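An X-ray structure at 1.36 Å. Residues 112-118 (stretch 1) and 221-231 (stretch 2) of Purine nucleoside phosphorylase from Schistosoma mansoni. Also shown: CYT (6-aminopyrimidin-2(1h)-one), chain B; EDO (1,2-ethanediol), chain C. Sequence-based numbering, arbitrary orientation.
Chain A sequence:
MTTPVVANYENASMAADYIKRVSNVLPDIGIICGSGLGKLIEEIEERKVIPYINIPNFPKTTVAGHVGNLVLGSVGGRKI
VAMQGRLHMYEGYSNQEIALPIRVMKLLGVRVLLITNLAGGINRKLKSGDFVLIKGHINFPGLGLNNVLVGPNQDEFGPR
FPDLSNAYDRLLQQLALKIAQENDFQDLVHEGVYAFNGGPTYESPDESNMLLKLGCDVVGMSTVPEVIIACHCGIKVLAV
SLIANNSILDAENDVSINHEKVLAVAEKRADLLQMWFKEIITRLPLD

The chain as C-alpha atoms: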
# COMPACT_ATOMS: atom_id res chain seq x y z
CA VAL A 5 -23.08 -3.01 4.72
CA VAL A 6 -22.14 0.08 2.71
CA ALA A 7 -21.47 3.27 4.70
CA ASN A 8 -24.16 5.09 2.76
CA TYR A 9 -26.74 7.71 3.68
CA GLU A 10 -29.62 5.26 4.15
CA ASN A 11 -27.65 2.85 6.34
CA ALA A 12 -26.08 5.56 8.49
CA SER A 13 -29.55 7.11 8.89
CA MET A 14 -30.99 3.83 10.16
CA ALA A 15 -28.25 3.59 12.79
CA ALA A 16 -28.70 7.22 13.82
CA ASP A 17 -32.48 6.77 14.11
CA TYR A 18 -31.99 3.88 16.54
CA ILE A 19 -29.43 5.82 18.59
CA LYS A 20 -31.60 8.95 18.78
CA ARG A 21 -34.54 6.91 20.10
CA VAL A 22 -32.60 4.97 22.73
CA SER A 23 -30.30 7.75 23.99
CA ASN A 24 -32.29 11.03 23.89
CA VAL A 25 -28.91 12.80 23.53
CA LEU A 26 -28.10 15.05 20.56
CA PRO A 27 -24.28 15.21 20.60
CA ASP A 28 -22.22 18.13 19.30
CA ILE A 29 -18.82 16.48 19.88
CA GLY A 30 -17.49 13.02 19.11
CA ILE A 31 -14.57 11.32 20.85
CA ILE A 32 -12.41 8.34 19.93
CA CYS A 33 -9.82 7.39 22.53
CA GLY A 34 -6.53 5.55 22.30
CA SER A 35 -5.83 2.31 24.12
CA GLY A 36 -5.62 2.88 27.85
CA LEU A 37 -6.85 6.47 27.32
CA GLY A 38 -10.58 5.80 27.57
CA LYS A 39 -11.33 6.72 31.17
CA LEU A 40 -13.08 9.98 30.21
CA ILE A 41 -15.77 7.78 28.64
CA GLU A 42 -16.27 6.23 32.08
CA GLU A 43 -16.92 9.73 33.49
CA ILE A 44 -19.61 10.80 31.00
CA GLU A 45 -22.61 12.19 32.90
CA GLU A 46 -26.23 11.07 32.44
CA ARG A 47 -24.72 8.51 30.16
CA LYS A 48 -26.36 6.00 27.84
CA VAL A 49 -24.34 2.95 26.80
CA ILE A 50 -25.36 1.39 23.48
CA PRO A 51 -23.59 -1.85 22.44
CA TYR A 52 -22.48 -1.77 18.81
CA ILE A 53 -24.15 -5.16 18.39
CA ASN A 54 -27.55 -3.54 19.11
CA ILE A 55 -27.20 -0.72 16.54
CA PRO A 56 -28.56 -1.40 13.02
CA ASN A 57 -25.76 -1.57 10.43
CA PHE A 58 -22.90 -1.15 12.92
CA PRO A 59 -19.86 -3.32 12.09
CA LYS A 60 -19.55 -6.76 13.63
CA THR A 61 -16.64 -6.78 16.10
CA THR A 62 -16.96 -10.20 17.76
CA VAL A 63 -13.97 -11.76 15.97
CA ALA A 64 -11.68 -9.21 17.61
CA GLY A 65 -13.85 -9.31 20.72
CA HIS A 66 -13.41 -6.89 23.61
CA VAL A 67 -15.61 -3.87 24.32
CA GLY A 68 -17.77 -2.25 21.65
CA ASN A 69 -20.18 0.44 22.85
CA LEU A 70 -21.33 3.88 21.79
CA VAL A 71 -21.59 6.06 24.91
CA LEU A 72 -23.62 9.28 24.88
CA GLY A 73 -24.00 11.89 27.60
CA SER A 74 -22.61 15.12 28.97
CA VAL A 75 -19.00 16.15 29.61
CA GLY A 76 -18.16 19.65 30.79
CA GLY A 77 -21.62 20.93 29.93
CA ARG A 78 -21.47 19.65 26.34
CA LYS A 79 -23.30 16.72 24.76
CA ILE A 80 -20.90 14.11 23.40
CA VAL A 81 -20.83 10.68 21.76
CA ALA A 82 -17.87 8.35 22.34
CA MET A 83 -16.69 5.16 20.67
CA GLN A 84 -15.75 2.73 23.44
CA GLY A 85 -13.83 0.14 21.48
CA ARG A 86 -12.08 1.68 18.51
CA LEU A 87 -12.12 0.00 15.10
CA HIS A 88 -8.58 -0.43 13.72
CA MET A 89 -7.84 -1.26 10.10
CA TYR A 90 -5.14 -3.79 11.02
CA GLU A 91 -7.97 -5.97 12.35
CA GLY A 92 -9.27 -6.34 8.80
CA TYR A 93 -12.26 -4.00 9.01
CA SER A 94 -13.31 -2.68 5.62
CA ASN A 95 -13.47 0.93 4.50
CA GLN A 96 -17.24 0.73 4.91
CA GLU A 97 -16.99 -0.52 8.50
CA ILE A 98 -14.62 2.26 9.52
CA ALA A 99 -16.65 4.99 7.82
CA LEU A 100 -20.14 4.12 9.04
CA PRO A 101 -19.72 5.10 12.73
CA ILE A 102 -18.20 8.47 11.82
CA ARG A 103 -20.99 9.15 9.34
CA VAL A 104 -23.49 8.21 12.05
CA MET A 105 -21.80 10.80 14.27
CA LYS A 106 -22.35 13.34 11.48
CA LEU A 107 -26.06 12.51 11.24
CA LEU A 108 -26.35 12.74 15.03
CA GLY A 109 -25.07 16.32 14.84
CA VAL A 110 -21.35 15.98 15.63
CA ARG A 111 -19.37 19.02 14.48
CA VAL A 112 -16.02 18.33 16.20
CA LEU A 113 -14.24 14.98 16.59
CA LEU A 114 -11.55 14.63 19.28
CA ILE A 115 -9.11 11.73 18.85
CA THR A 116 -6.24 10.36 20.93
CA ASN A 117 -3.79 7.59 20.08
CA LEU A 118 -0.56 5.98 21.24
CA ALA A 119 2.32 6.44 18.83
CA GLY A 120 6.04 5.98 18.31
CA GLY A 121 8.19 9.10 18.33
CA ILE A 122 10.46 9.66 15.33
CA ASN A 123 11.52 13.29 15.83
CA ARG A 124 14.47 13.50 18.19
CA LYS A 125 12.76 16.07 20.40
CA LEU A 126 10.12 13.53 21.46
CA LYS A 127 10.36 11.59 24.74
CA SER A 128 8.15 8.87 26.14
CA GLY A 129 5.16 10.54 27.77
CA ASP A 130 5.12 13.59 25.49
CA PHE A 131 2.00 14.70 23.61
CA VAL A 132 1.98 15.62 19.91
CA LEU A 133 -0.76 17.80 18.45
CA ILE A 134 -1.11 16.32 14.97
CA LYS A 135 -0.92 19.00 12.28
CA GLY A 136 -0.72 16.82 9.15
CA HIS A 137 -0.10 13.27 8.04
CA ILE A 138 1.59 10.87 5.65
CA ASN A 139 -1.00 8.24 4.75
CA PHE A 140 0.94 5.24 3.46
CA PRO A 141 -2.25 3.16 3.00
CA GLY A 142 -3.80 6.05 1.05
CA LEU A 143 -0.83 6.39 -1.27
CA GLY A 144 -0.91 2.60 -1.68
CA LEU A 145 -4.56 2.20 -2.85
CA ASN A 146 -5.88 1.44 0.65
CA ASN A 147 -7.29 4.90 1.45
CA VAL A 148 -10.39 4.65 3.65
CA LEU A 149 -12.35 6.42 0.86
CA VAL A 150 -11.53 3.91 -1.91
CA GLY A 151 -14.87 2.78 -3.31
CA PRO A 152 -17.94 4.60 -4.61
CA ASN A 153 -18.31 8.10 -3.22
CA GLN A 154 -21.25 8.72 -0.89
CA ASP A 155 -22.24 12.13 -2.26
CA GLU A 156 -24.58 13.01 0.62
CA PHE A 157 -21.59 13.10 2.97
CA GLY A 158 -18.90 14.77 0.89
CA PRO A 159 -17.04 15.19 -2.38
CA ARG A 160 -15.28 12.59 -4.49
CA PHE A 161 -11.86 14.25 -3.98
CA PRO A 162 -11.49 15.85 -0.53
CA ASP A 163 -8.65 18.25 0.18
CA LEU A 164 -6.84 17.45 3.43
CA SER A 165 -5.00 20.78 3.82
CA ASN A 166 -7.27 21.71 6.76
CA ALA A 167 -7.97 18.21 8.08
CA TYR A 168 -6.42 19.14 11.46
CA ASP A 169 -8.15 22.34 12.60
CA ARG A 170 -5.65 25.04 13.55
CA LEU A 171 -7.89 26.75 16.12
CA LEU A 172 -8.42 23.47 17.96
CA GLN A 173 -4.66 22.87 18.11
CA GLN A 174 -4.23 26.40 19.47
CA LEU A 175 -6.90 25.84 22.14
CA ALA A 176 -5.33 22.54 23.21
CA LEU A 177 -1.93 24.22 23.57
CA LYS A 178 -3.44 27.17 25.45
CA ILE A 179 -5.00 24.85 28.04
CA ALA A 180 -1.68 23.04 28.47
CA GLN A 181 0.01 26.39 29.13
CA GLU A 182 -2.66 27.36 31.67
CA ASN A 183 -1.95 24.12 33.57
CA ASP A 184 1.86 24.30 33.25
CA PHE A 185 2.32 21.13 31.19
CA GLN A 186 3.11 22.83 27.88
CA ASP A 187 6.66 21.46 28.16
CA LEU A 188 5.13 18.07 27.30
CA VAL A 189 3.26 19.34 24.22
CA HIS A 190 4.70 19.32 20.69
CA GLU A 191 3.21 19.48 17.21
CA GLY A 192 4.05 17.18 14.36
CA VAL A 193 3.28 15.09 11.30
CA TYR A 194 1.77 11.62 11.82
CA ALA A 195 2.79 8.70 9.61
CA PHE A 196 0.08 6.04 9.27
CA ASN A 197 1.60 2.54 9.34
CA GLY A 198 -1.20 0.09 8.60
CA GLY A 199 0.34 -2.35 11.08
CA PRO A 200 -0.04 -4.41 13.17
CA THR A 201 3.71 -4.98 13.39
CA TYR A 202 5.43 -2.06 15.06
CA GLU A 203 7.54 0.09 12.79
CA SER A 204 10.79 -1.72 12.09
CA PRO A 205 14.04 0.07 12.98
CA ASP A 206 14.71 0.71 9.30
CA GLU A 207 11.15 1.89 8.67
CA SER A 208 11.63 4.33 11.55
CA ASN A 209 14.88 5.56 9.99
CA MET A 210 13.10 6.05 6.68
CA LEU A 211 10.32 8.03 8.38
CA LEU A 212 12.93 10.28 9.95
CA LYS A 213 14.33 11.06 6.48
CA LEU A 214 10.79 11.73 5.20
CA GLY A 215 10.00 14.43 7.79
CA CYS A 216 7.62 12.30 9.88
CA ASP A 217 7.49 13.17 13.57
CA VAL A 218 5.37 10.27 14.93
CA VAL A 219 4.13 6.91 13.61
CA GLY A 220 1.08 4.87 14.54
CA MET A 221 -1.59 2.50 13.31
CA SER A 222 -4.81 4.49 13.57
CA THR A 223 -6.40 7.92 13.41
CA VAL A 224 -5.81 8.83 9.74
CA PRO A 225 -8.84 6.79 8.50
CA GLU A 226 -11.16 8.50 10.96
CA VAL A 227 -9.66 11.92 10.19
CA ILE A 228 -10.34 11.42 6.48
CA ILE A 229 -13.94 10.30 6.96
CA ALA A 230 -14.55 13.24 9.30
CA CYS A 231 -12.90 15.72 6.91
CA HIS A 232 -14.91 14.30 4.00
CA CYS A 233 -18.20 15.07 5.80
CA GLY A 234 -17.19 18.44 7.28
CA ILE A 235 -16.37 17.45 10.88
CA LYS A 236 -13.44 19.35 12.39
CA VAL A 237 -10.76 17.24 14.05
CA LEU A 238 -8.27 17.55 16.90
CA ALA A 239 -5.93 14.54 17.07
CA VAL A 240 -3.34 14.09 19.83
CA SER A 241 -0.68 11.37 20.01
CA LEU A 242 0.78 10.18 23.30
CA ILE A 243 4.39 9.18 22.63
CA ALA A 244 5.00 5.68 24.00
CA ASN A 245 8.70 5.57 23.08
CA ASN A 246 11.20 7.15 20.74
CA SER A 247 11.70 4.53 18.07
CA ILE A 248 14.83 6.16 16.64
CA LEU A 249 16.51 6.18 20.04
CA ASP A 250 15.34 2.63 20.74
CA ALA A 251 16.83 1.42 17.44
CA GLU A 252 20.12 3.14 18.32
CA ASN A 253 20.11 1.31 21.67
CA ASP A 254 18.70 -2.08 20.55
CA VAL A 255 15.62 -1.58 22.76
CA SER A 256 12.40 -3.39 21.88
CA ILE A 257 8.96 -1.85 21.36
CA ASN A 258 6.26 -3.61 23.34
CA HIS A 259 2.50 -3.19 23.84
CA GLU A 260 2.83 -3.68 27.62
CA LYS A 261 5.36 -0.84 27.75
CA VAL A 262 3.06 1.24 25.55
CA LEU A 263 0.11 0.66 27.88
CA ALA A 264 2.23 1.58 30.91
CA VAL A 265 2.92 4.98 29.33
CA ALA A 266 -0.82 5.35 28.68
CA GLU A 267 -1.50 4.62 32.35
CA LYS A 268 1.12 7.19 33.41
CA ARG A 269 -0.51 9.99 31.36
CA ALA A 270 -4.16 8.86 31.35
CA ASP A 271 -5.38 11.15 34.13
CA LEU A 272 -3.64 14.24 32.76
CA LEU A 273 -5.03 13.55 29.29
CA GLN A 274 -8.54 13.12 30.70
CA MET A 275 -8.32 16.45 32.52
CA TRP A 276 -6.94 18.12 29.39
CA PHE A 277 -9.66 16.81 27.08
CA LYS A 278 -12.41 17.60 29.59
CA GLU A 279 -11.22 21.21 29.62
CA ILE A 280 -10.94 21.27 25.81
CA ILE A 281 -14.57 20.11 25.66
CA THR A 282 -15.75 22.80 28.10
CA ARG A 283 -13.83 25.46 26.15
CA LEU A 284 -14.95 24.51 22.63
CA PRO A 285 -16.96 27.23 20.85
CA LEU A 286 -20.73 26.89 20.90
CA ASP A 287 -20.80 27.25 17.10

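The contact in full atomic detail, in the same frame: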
# COMPACT_ATOMS: atom_id res chain seq x y z
N VAL A 112 -17.43 18.41 15.85
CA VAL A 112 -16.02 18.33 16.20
C VAL A 112 -15.75 16.92 16.71
O VAL A 112 -16.50 16.41 17.55
CB VAL A 112 -15.67 19.35 17.30
CG1 VAL A 112 -14.23 19.14 17.78
CG2 VAL A 112 -15.87 20.77 16.79
N LEU A 113 -14.69 16.30 16.18
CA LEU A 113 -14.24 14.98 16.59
C LEU A 113 -12.89 15.12 17.27
O LEU A 113 -11.95 15.67 16.68
CB LEU A 113 -14.15 14.06 15.38
CG LEU A 113 -13.58 12.66 15.60
CD1 LEU A 113 -14.38 11.89 16.66
CD2 LEU A 113 -13.57 11.92 14.28
N LEU A 114 -12.79 14.63 18.51
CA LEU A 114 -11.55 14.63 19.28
C LEU A 114 -11.00 13.21 19.31
O LEU A 114 -11.74 12.28 19.64
CB LEU A 114 -11.81 15.09 20.72
CG LEU A 114 -12.53 16.43 20.88
CD1 LEU A 114 -12.75 16.76 22.36
CD2 LEU A 114 -11.79 17.56 20.17
N ILE A 115 -9.72 13.05 18.97
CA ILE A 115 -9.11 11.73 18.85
C ILE A 115 -7.80 11.70 19.62
O ILE A 115 -6.99 12.63 19.53
CB ILE A 115 -8.83 11.39 17.37
CG1 ILE A 115 -10.08 11.56 16.51
CG2 ILE A 115 -8.29 9.97 17.24
CD1 ILE A 115 -9.83 11.37 15.02
N THR A 116 -7.56 10.61 20.36
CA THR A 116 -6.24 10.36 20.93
C THR A 116 -5.73 9.01 20.44
O THR A 116 -6.51 8.14 20.03
CB THR A 116 -6.24 10.39 22.47
OG1 THR A 116 -7.13 9.39 22.98
CG2 THR A 116 -6.67 11.76 22.98
N ASN A 117 -4.41 8.85 20.45
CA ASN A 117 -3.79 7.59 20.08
C ASN A 117 -2.46 7.46 20.81
O ASN A 117 -1.95 8.43 21.39
CB ASN A 117 -3.63 7.46 18.55
CG ASN A 117 -2.68 8.49 17.95
OD1 ASN A 117 -1.51 8.56 18.31
ND2 ASN A 117 -3.18 9.27 17.00
N LEU A 118 -1.92 6.25 20.80
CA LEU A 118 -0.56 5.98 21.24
C LEU A 118 0.31 5.82 20.01
O LEU A 118 -0.09 5.19 19.03
CB LEU A 118 -0.49 4.70 22.09
CG LEU A 118 -0.64 4.79 23.61
CD1 LEU A 118 0.48 5.60 24.24
CD2 LEU A 118 -1.98 5.35 23.99
N MET A 221 -0.79 3.44 14.09
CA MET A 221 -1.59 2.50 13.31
C MET A 221 -3.07 2.88 13.24
O MET A 221 -3.91 2.02 12.95
CB MET A 221 -1.44 1.07 13.84
CG MET A 221 -0.02 0.60 13.99
SD MET A 221 0.01 -1.03 14.76
CE MET A 221 1.76 -1.17 15.11
N SER A 222 -3.40 4.13 13.49
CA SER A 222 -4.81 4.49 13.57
C SER A 222 -4.97 5.92 13.09
O SER A 222 -4.08 6.48 12.45
CB SER A 222 -5.31 4.34 15.02
OG SER A 222 -4.73 5.33 15.84
N THR A 223 -6.14 6.49 13.40
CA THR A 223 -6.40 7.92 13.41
C THR A 223 -6.64 8.50 12.02
O THR A 223 -7.68 9.11 11.78
CB THR A 223 -5.31 8.67 14.17
OG1 THR A 223 -5.32 8.20 15.53
CG2 THR A 223 -5.56 10.17 14.16
N VAL A 224 -5.70 8.31 11.09
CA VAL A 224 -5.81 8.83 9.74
C VAL A 224 -7.11 8.40 9.04
O VAL A 224 -7.75 9.24 8.40
CB VAL A 224 -4.53 8.55 8.93
CG1 VAL A 224 -4.74 8.82 7.44
CG2 VAL A 224 -3.38 9.39 9.47
N PRO A 225 -7.56 7.14 9.15
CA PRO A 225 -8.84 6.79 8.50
C PRO A 225 -10.00 7.60 9.04
O PRO A 225 -10.80 8.14 8.26
CB PRO A 225 -8.98 5.29 8.77
CG PRO A 225 -7.54 4.81 8.96
CD PRO A 225 -6.88 5.95 9.70
N GLU A 226 -10.07 7.75 10.36
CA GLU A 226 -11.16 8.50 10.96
C GLU A 226 -11.07 9.97 10.59
O GLU A 226 -12.11 10.61 10.33
CB GLU A 226 -11.12 8.36 12.49
CG GLU A 226 -11.44 6.98 12.99
CD GLU A 226 -10.21 6.17 13.31
OE1 GLU A 226 -9.24 6.25 12.53
OE2 GLU A 226 -10.21 5.45 14.33
N VAL A 227 -9.86 10.53 10.59
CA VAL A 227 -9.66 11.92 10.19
C VAL A 227 -10.20 12.15 8.79
O VAL A 227 -10.85 13.17 8.52
CB VAL A 227 -8.16 12.29 10.27
CG1 VAL A 227 -7.93 13.66 9.65
CG2 VAL A 227 -7.68 12.28 11.72
N ILE A 228 -9.93 11.23 7.87
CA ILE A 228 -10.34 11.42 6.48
C ILE A 228 -11.85 11.34 6.35
O ILE A 228 -12.46 12.16 5.66
CB ILE A 228 -9.61 10.41 5.58
CG1 ILE A 228 -8.14 10.84 5.46
CG2 ILE A 228 -10.27 10.30 4.20
CD1 ILE A 228 -7.23 9.82 4.75
N ILE A 229 -12.49 10.38 7.03
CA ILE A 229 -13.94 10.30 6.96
C ILE A 229 -14.58 11.54 7.56
O ILE A 229 -15.53 12.10 7.00
CB ILE A 229 -14.46 9.00 7.62
CG1 ILE A 229 -13.91 7.76 6.89
CG2 ILE A 229 -16.00 8.99 7.61
CD1 ILE A 229 -14.19 7.72 5.37
N ALA A 230 -14.04 12.02 8.68
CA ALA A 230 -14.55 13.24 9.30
C ALA A 230 -14.37 14.44 8.37
O ALA A 230 -15.32 15.21 8.15
CB ALA A 230 -13.83 13.48 10.63
N CYS A 231 -13.17 14.60 7.81
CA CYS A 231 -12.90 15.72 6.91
C CYS A 231 -13.82 15.67 5.70
O CYS A 231 -14.35 16.70 5.26
CB CYS A 231 -11.43 15.66 6.48
SG CYS A 231 -10.92 16.98 5.36
N3 CYT B . 4.15 2.46 17.44
C4 CYT B . 4.65 2.67 18.66
N1 CYT B . 1.96 2.59 18.34
C2 CYT B . 2.81 2.40 17.25
O2 CYT B . 2.33 2.16 16.13
N4 CYT B . 5.98 2.70 18.78
C5 CYT B . 3.80 2.87 19.79
C6 CYT B . 2.48 2.82 19.58
C1 EDO C . -3.43 3.91 18.18
O1 EDO C . -3.33 2.92 17.14
C2 EDO C . -4.51 3.56 19.17
O2 EDO C . -4.11 4.04 20.45
O HOH W 1 -1.49 5.68 16.75
O HOH W 2 -0.80 2.70 17.01

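A single direct hydrogen bond joins the two stretches, and it lies at one end of a contact otherwise made by van der Waals packing, much of it apolar: Asn117 ND2 donates to Thr223 OG1 over 2.8 Å, with an N-H...O angle of 142°. The acceptor belongs to the residue immediately preceding the helix 224-231, yet the Thr223 side chain makes no capping bond. With chi1 at -62° (m), its hydroxyl instead meets the amide of Asn117, and Thr223 OG1 lies 2.9 Å from Ser222 OG, a second hydrogen bond in which either hydroxyl could be the donor. Thr223 adopts a positive phi of 79°, and its CA-to-CB bond points toward the strand. Ser222 OG also packs 3.6 Å from Asn117 CB.

From this polar end the strand and helix run nearly antiparallel, at 174°, with their axes 10.0 Å apart at closest approach. Strand alternation directs Leu113, Ile115 and Asn117 toward the second stretch, whereas Thr116 points away. Ile115, which has the largest covered area (63 Å²), extends its CD1 atom to 4.0 Å from Val227 CG2 and 4.1 Å from Glu226 CB; its CG2 lies 3.9 Å from Thr223 OG1. The glutamate thus offers aliphatic carbon here, while its OE2 is bonded elsewhere in the structure. One helical turn beyond Glu226, Ala230 CB meets Leu113 CD2 at 4.0 Å, the short methyl side chain being matched by a branched leucine reaching from the strand.

The contact buries only 282 Å² in total, but all the residues that form it are buried in the assembly. Beyond Asn117, water 1 extends the link, donating to Leu118 O (2.7 Å) and making a weak hydrogen bond with Ser222 OG (3.4 Å). Ethanediol, probably from the crystallisation liquor, accepts a hydrogen bond from Leu118 N through its O2 (3.1 Å); its O1 is 2.5 Å from water 2, which accepts from Met221 N (3.0 Å).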